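Long-range contacts in aspartokinase (Clostridium acetobutylicum, PDB 3TVI), which probably phosphorylates the beta-carboxyl group of L-aspartate with ATP, the first step toward threonine, methionine and lysine, and carries ACT regulatory domains that bind lysine: residues 228-233 and 274-279; 287-292 and 377-382. All blocks are in the same frame, centred on the assembly; numbering follows the deposited sequence.

Interaction 1. Residues 228-233 and 274-279; sequences SKISYK and TLILSD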
ATOM      1  N   SER B 228      30.290  -5.346   6.949  1.00 55.03           N
ATOM      2  CA  SER B 228      30.995  -4.865   8.135  1.00 56.04           C
ATOM      3  C   SER B 228      30.089  -4.603   9.367  1.00 55.25           C
ATOM      4  O   SER B 228      30.281  -5.217  10.416  1.00 56.13           O
ATOM      5  CB  SER B 228      31.759  -3.593   7.758  1.00 57.62           C
ATOM      6  OG  SER B 228      32.380  -2.998   8.881  1.00 59.77           O
ATOM      7  N   LYS B 229      29.112  -3.709   9.229  1.00 54.94           N
ATOM      8  CA  LYS B 229      28.254  -3.271  10.346  1.00 54.85           C
ATOM      9  C   LYS B 229      26.787  -3.083   9.914  1.00 53.89           C
ATOM     10  O   LYS B 229      26.514  -2.744   8.773  1.00 54.08           O
ATOM     11  CB  LYS B 229      28.791  -1.955  10.907  1.00 56.24           C
ATOM     12  CG  LYS B 229      30.080  -2.077  11.704  1.00 57.38           C
ATOM     13  CD  LYS B 229      30.846  -0.761  11.773  1.00 59.28           C
ATOM     14  CE  LYS B 229      31.582  -0.629  13.102  1.00 62.06           C
ATOM     15  NZ  LYS B 229      32.846   0.162  13.038  1.00 65.06           N
ATOM     16  N   ILE B 230      25.845  -3.290  10.828  1.00 53.81           N
ATOM     17  CA  ILE B 230      24.421  -3.266  10.472  1.00 54.18           C
ATOM     18  C   ILE B 230      23.549  -2.993  11.708  1.00 55.97           C
ATOM     19  O   ILE B 230      23.765  -3.582  12.757  1.00 58.43           O
ATOM     20  CB  ILE B 230      24.025  -4.607   9.816  1.00 53.73           C
ATOM     21  CG1 ILE B 230      22.586  -4.588   9.315  1.00 53.66           C
ATOM     22  CG2 ILE B 230      24.203  -5.763  10.788  1.00 53.59           C
ATOM     23  CD1 ILE B 230      22.285  -5.730   8.373  1.00 52.73           C
ATOM     24  N   SER B 231      22.581  -2.088  11.603  1.00 56.92           N
ATOM     25  CA  SER B 231      21.732  -1.767  12.754  1.00 57.75           C
ATOM     26  C   SER B 231      20.680  -2.854  12.881  1.00 56.39           C
ATOM     27  O   SER B 231      20.536  -3.670  11.977  1.00 53.94           O
ATOM     28  CB  SER B 231      21.079  -0.380  12.596  1.00 60.14           C
ATOM     29  OG  SER B 231      19.761  -0.446  12.061  1.00 60.57           O
ATOM     30  N   TYR B 232      19.948  -2.871  13.992  1.00 58.13           N
ATOM     31  CA  TYR B 232      18.880  -3.852  14.165  1.00 60.36           C
ATOM     32  C   TYR B 232      17.782  -3.567  13.152  1.00 62.11           C
ATOM     33  O   TYR B 232      17.399  -4.455  12.383  1.00 62.39           O
ATOM     34  CB  TYR B 232      18.304  -3.852  15.590  1.00 63.00           C
ATOM     35  CG  TYR B 232      19.293  -4.236  16.684  1.00 66.30           C
ATOM     36  CD1 TYR B 232      20.070  -5.388  16.582  1.00 67.23           C
ATOM     37  CD2 TYR B 232      19.437  -3.448  17.831  1.00 69.93           C
ATOM     38  CE1 TYR B 232      20.974  -5.731  17.575  1.00 70.39           C
ATOM     39  CE2 TYR B 232      20.337  -3.786  18.832  1.00 70.33           C
ATOM     40  CZ  TYR B 232      21.103  -4.924  18.700  1.00 71.83           C
ATOM     41  OH  TYR B 232      21.997  -5.265  19.690  1.00 73.93           O
ATOM     42  N   LYS B 233      17.294  -2.321  13.143  1.00 65.02           N
ATOM     43  CA  LYS B 233      16.231  -1.892  12.214  1.00 64.97           C
ATOM     44  C   LYS B 233      16.635  -2.184  10.771  1.00 62.07           C
ATOM     45  O   LYS B 233      15.825  -2.634   9.959  1.00 59.74           O
ATOM     46  CB  LYS B 233      15.930  -0.399  12.399  1.00 67.93           C
ATOM     47  CG  LYS B 233      15.283   0.281  11.193  1.00 72.33           C
ATOM     48  CD  LYS B 233      13.777   0.057  11.072  1.00 75.29           C
ATOM     49  CE  LYS B 233      12.986   1.333  11.365  1.00 76.69           C
ATOM     50  NZ  LYS B 233      11.510   1.111  11.363  1.00 78.10           N
ATOM     51  N   THR B 274      29.973  -9.653  10.356  1.00 53.69           N
ATOM     52  CA  THR B 274      29.134  -8.496  10.326  1.00 55.07           C
ATOM     53  C   THR B 274      28.822  -8.267  11.794  1.00 55.51           C
ATOM     54  O   THR B 274      28.796  -9.213  12.584  1.00 55.61           O
ATOM     55  CB  THR B 274      27.883  -8.719   9.478  1.00 54.77           C
ATOM     56  OG1 THR B 274      27.096  -9.759  10.056  1.00 56.93           O
ATOM     57  CG2 THR B 274      28.294  -9.106   8.063  1.00 54.61           C
ATOM     58  N   LEU B 275      28.624  -7.008  12.155  1.00 55.89           N
ATOM     59  CA  LEU B 275      28.596  -6.599  13.545  1.00 56.06           C
ATOM     60  C   LEU B 275      27.286  -5.850  13.811  1.00 57.08           C
ATOM     61  O   LEU B 275      27.177  -4.652  13.552  1.00 59.85           O
ATOM     62  CB  LEU B 275      29.829  -5.729  13.820  1.00 56.15           C
ATOM     63  CG  LEU B 275      30.284  -5.504  15.261  1.00 56.34           C
ATOM     64  CD1 LEU B 275      30.277  -6.806  16.045  1.00 56.37           C
ATOM     65  CD2 LEU B 275      31.666  -4.875  15.284  1.00 56.28           C
ATOM     66  N   ILE B 276      26.290  -6.568  14.320  1.00 56.07           N
ATOM     67  CA  ILE B 276      24.938  -6.034  14.428  1.00 54.93           C
ATOM     68  C   ILE B 276      24.848  -5.108  15.633  1.00 57.09           C
ATOM     69  O   ILE B 276      24.823  -5.567  16.774  1.00 56.66           O
ATOM     70  CB  ILE B 276      23.887  -7.149  14.551  1.00 53.69           C
ATOM     71  CG1 ILE B 276      24.024  -8.149  13.388  1.00 53.41           C
ATOM     72  CG2 ILE B 276      22.490  -6.550  14.600  1.00 52.16           C
ATOM     73  CD1 ILE B 276      23.320  -9.477  13.596  1.00 51.95           C
ATOM     74  N   LEU B 277      24.796  -3.804  15.359  1.00 61.20           N
ATOM     75  CA  LEU B 277      24.829  -2.752  16.388  1.00 63.88           C
ATOM     76  C   LEU B 277      23.433  -2.277  16.773  1.00 66.67           C
ATOM     77  O   LEU B 277      22.436  -2.775  16.258  1.00 66.89           O
ATOM     78  CB  LEU B 277      25.643  -1.562  15.874  1.00 64.12           C
ATOM     79  CG  LEU B 277      27.173  -1.659  15.868  1.00 64.47           C
ATOM     80  CD1 LEU B 277      27.683  -2.987  16.404  1.00 63.15           C
ATOM     81  CD2 LEU B 277      27.697  -1.385  14.460  1.00 64.06           C
ATOM     82  N   SER B 278      23.372  -1.319  17.695  1.00 72.30           N
ATOM     83  CA  SER B 278      22.115  -0.667  18.052  1.00 76.83           C
ATOM     84  C   SER B 278      21.860   0.481  17.096  1.00 79.54           C
ATOM     85  O   SER B 278      22.790   0.987  16.474  1.00 76.68           O
ATOM     86  CB  SER B 278      22.156  -0.142  19.489  1.00 77.44           C
ATOM     87  OG  SER B 278      20.852  -0.112  20.037  1.00 78.73           O
ATOM     88  N   ASP B 279      20.600   0.892  16.990  1.00 86.64           N
ATOM     89  CA  ASP B 279      20.236   2.008  16.112  1.00 95.17           C
ATOM     90  C   ASP B 279      20.977   3.295  16.499  1.00 96.68           C
ATOM     91  O   ASP B 279      21.660   3.891  15.664  1.00 98.55           O
ATOM     92  CB  ASP B 279      18.715   2.230  16.095  1.00 98.58           C
ATOM     93  CG  ASP B 279      17.963   1.100  15.392  1.00101.39           C
ATOM     94  OD1 ASP B 279      16.871   0.726  15.879  1.00106.26           O
ATOM     95  OD2 ASP B 279      18.459   0.585  14.360  1.00 97.36           O
TER

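Interaction 2. Residues 287-292 and 377-382; sequences GTITGI and VATVGT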
ATOM      1  N   GLY B 287      25.495   8.858   2.776  1.00 79.29           N
ATOM      2  CA  GLY B 287      24.991   8.596   1.412  1.00 76.88           C
ATOM      3  C   GLY B 287      25.372   7.248   0.794  1.00 75.13           C
ATOM      4  O   GLY B 287      25.918   7.192  -0.316  1.00 71.74           O
ATOM      5  N   THR B 288      25.066   6.152   1.492  1.00 74.70           N
ATOM      6  CA  THR B 288      25.526   4.819   1.069  1.00 71.39           C
ATOM      7  C   THR B 288      24.528   3.689   1.305  1.00 67.29           C
ATOM      8  O   THR B 288      23.613   3.798   2.119  1.00 67.09           O
ATOM      9  CB  THR B 288      26.847   4.440   1.769  1.00 71.52           C
ATOM     10  OG1 THR B 288      27.261   3.139   1.334  1.00 72.33           O
ATOM     11  CG2 THR B 288      26.678   4.449   3.278  1.00 70.03           C
ATOM     12  N   ILE B 289      24.748   2.600   0.579  1.00 65.07           N
ATOM     13  CA  ILE B 289      23.909   1.407   0.632  1.00 62.84           C
ATOM     14  C   ILE B 289      24.470   0.473   1.696  1.00 60.64           C
ATOM     15  O   ILE B 289      25.683   0.354   1.815  1.00 62.21           O
ATOM     16  CB  ILE B 289      23.880   0.728  -0.766  1.00 63.55           C
ATOM     17  CG1 ILE B 289      22.538   0.974  -1.427  1.00 64.93           C
ATOM     18  CG2 ILE B 289      24.100  -0.772  -0.697  1.00 61.94           C
ATOM     19  CD1 ILE B 289      21.410   0.271  -0.710  1.00 67.16           C
ATOM     20  N   THR B 290      23.608  -0.171   2.480  1.00 57.33           N
ATOM     21  CA  THR B 290      24.071  -1.215   3.412  1.00 56.97           C
ATOM     22  C   THR B 290      23.906  -2.635   2.858  1.00 55.77           C
ATOM     23  O   THR B 290      24.809  -3.456   2.988  1.00 55.41           O
ATOM     24  CB  THR B 290      23.348  -1.138   4.760  1.00 55.97           C
ATOM     25  OG1 THR B 290      23.566   0.148   5.327  1.00 58.58           O
ATOM     26  CG2 THR B 290      23.887  -2.176   5.712  1.00 55.01           C
ATOM     27  N   GLY B 291      22.750  -2.913   2.258  1.00 54.43           N
ATOM     28  CA  GLY B 291      22.460  -4.224   1.688  1.00 54.17           C
ATOM     29  C   GLY B 291      21.343  -4.213   0.660  1.00 54.01           C
ATOM     30  O   GLY B 291      20.505  -3.312   0.639  1.00 54.77           O
ATOM     31  N   ILE B 292      21.336  -5.231  -0.192  1.00 53.62           N
ATOM     32  CA  ILE B 292      20.373  -5.343  -1.280  1.00 52.69           C
ATOM     33  C   ILE B 292      19.780  -6.735  -1.249  1.00 53.67           C
ATOM     34  O   ILE B 292      20.498  -7.721  -1.441  1.00 55.24           O
ATOM     35  CB  ILE B 292      21.055  -5.183  -2.641  1.00 52.32           C
ATOM     36  CG1 ILE B 292      21.732  -3.810  -2.754  1.00 52.82           C
ATOM     37  CG2 ILE B 292      20.046  -5.423  -3.750  1.00 51.26           C
ATOM     38  CD1 ILE B 292      22.602  -3.648  -3.990  1.00 52.89           C
ATOM     39  N   VAL B 377      12.616  -5.859  -5.121  1.00 57.89           N
ATOM     40  CA  VAL B 377      14.002  -5.617  -4.748  1.00 56.77           C
ATOM     41  C   VAL B 377      14.029  -4.531  -3.675  1.00 55.21           C
ATOM     42  O   VAL B 377      13.576  -3.402  -3.902  1.00 55.33           O
ATOM     43  CB  VAL B 377      14.855  -5.201  -5.961  1.00 56.01           C
ATOM     44  CG1 VAL B 377      16.318  -5.052  -5.565  1.00 54.06           C
ATOM     45  CG2 VAL B 377      14.706  -6.226  -7.069  1.00 56.74           C
ATOM     46  N   ALA B 378      14.537  -4.897  -2.504  1.00 52.61           N
ATOM     47  CA  ALA B 378      14.638  -3.972  -1.395  1.00 51.57           C
ATOM     48  C   ALA B 378      16.082  -3.572  -1.261  1.00 50.10           C
ATOM     49  O   ALA B 378      16.957  -4.426  -1.110  1.00 51.14           O
ATOM     50  CB  ALA B 378      14.163  -4.622  -0.113  1.00 52.51           C
ATOM     51  N   THR B 379      16.337  -2.272  -1.322  1.00 47.37           N
ATOM     52  CA  THR B 379      17.685  -1.770  -1.138  1.00 46.30           C
ATOM     53  C   THR B 379      17.673  -0.918   0.132  1.00 45.32           C
ATOM     54  O   THR B 379      16.854  -0.016   0.271  1.00 46.37           O
ATOM     55  CB  THR B 379      18.215  -1.066  -2.407  1.00 45.47           C
ATOM     56  OG1 THR B 379      18.998   0.067  -2.040  1.00 44.76           O
ATOM     57  CG2 THR B 379      17.071  -0.644  -3.332  1.00 45.42           C
ATOM     58  N   VAL B 380      18.564  -1.250   1.066  1.00 44.26           N
ATOM     59  CA  VAL B 380      18.441  -0.833   2.460  1.00 43.77           C
ATOM     60  C   VAL B 380      19.707  -0.134   2.943  1.00 44.86           C
ATOM     61  O   VAL B 380      20.819  -0.497   2.544  1.00 44.42           O
ATOM     62  CB  VAL B 380      18.166  -2.057   3.361  1.00 42.27           C
ATOM     63  CG1 VAL B 380      17.965  -1.654   4.806  1.00 41.57           C
ATOM     64  CG2 VAL B 380      16.939  -2.795   2.879  1.00 42.48           C
ATOM     65  N   GLY B 381      19.538   0.876   3.793  1.00 46.06           N
ATOM     66  CA  GLY B 381      20.684   1.540   4.406  1.00 49.39           C
ATOM     67  C   GLY B 381      20.263   2.720   5.245  1.00 52.20           C
ATOM     68  O   GLY B 381      19.318   3.396   4.895  1.00 55.31           O
ATOM     69  N   THR B 382      20.940   2.970   6.362  1.00 54.71           N
ATOM     70  CA  THR B 382      20.630   4.153   7.177  1.00 55.49           C
ATOM     71  C   THR B 382      21.002   5.416   6.397  1.00 58.02           C
ATOM     72  O   THR B 382      20.231   6.364   6.337  1.00 58.20           O
ATOM     73  CB  THR B 382      21.348   4.135   8.544  1.00 54.85           C
ATOM     74  OG1 THR B 382      22.722   3.791   8.363  1.00 55.39           O
ATOM     75  CG2 THR B 382      20.706   3.128   9.495  1.00 53.22           C
TER

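Interaction 1. Residues 228-233 and 274-279
Strand 229-231 runs parallel to strand 274-277 at the edge of the amino acid kinase sheet. Three backbone bonds join the two segments, one of them to Ser228 just before the strand. Leu277 N gives the firmest, to Ile230 O at 2.8 Å, approaching from above the carbonyl plane. Leu275 N to Ser228 O is weak and bent, and Ile230 N to Leu275 O is weak and long at 3.3 Å. On the far side of its strand Ile276 is backbone hydrogen-bonded to Ile261 of strand 261-265. Ser231 is the N-cap of helix 232-240. Its OG accepts from Glu234 N and donates to Asp279 OD2 at 2.8 Å, meeting that oxygen nearly along its C-O axis. Lys233 N adds a weak bond to the same OD2. The ring of Tyr232 lies with one face over Leu277 O, which sits 3.2 Å above the ring centre. Ile276 CG2 touches its CD1 at 3.3 Å, the two side chains crossing at about a right angle. Ile230 CG2 meets Ile276 CG1 alongside. Lys233 NZ turns away to a salt bridge with Glu304 of the second subunit. The OD2 donors and the helix N terminus would probably favour anionic Asp279.

Interaction 2. Residues 287-292 and 377-382
Backbone hydrogen bonds carry this contact between antiparallel segments. Val380 N donates to Gly291 O at 2.9 Å, nearly along the C=O axis. In return Val380 O accepts two N-H groups. Thr290 N reaches it at 2.8 Å in the carbonyl plane. Gly291 N reaches it at 3.1 Å from above that plane, with the straighter N-H...O angle of 165°. Thr290 and Gly291 together face the single residue Val380, a classic beta bulge. One step on, Ile292 and Thr379 form a non-hydrogen-bonded pair, and Ile292 CA makes a CA-H...O contact to Ala378 O at 3.5 Å.

The bulge sits where strand 291-304 begins and strand 367-380 ends. These are neighbouring strands of the antiparallel five-stranded sheet in the ACT regulatory part of the enzyme, and backbone bonding between Ala378 and Ala293 continues the pairing.

Apolar contacts are lighter. Ile292 CG2, anti to the backbone N, lies alongside Val377 CG1 at 4.2 Å, the two side chains pointing the same way. Helix 426-437 covers both, with Ile433 touching each of them. Val380 packs its side chain against helix 232-240, on Glu237 and Leu238.

Thr290 points its side chain at 377-382, and OG1, beside its own backbone N (chi1 -58°), lies 3.3 Å from Gly381 CA. The hydrogen-bond partner of Thr290 OG1 is Glu234 OE2, on helix 232-240, and that oxygen also accepts from Thr382 N.

How the interactions relate
Along the chain, strand 229-231 and the start of helix 232-240 come first. The chain then passes through helix 252-256 and strand 261-265 before 274-279 returns to close interaction 1, a loop of 40 residues. A short connection leads from there to 287-292. Interaction 2 closes at 377-382, with 84 residues between its segments, after strand 338-344 and its neighbouring helices. The two loops follow in series, neither nested nor crossed. Interaction 1 completes the edge of the kinase sheet; interaction 2 joins two strands of the regulatory sheet. Their centres lie 13 Å apart, and they touch by packing of Thr290 CG2 on Lys229 O. Helix 232-240 bridges both.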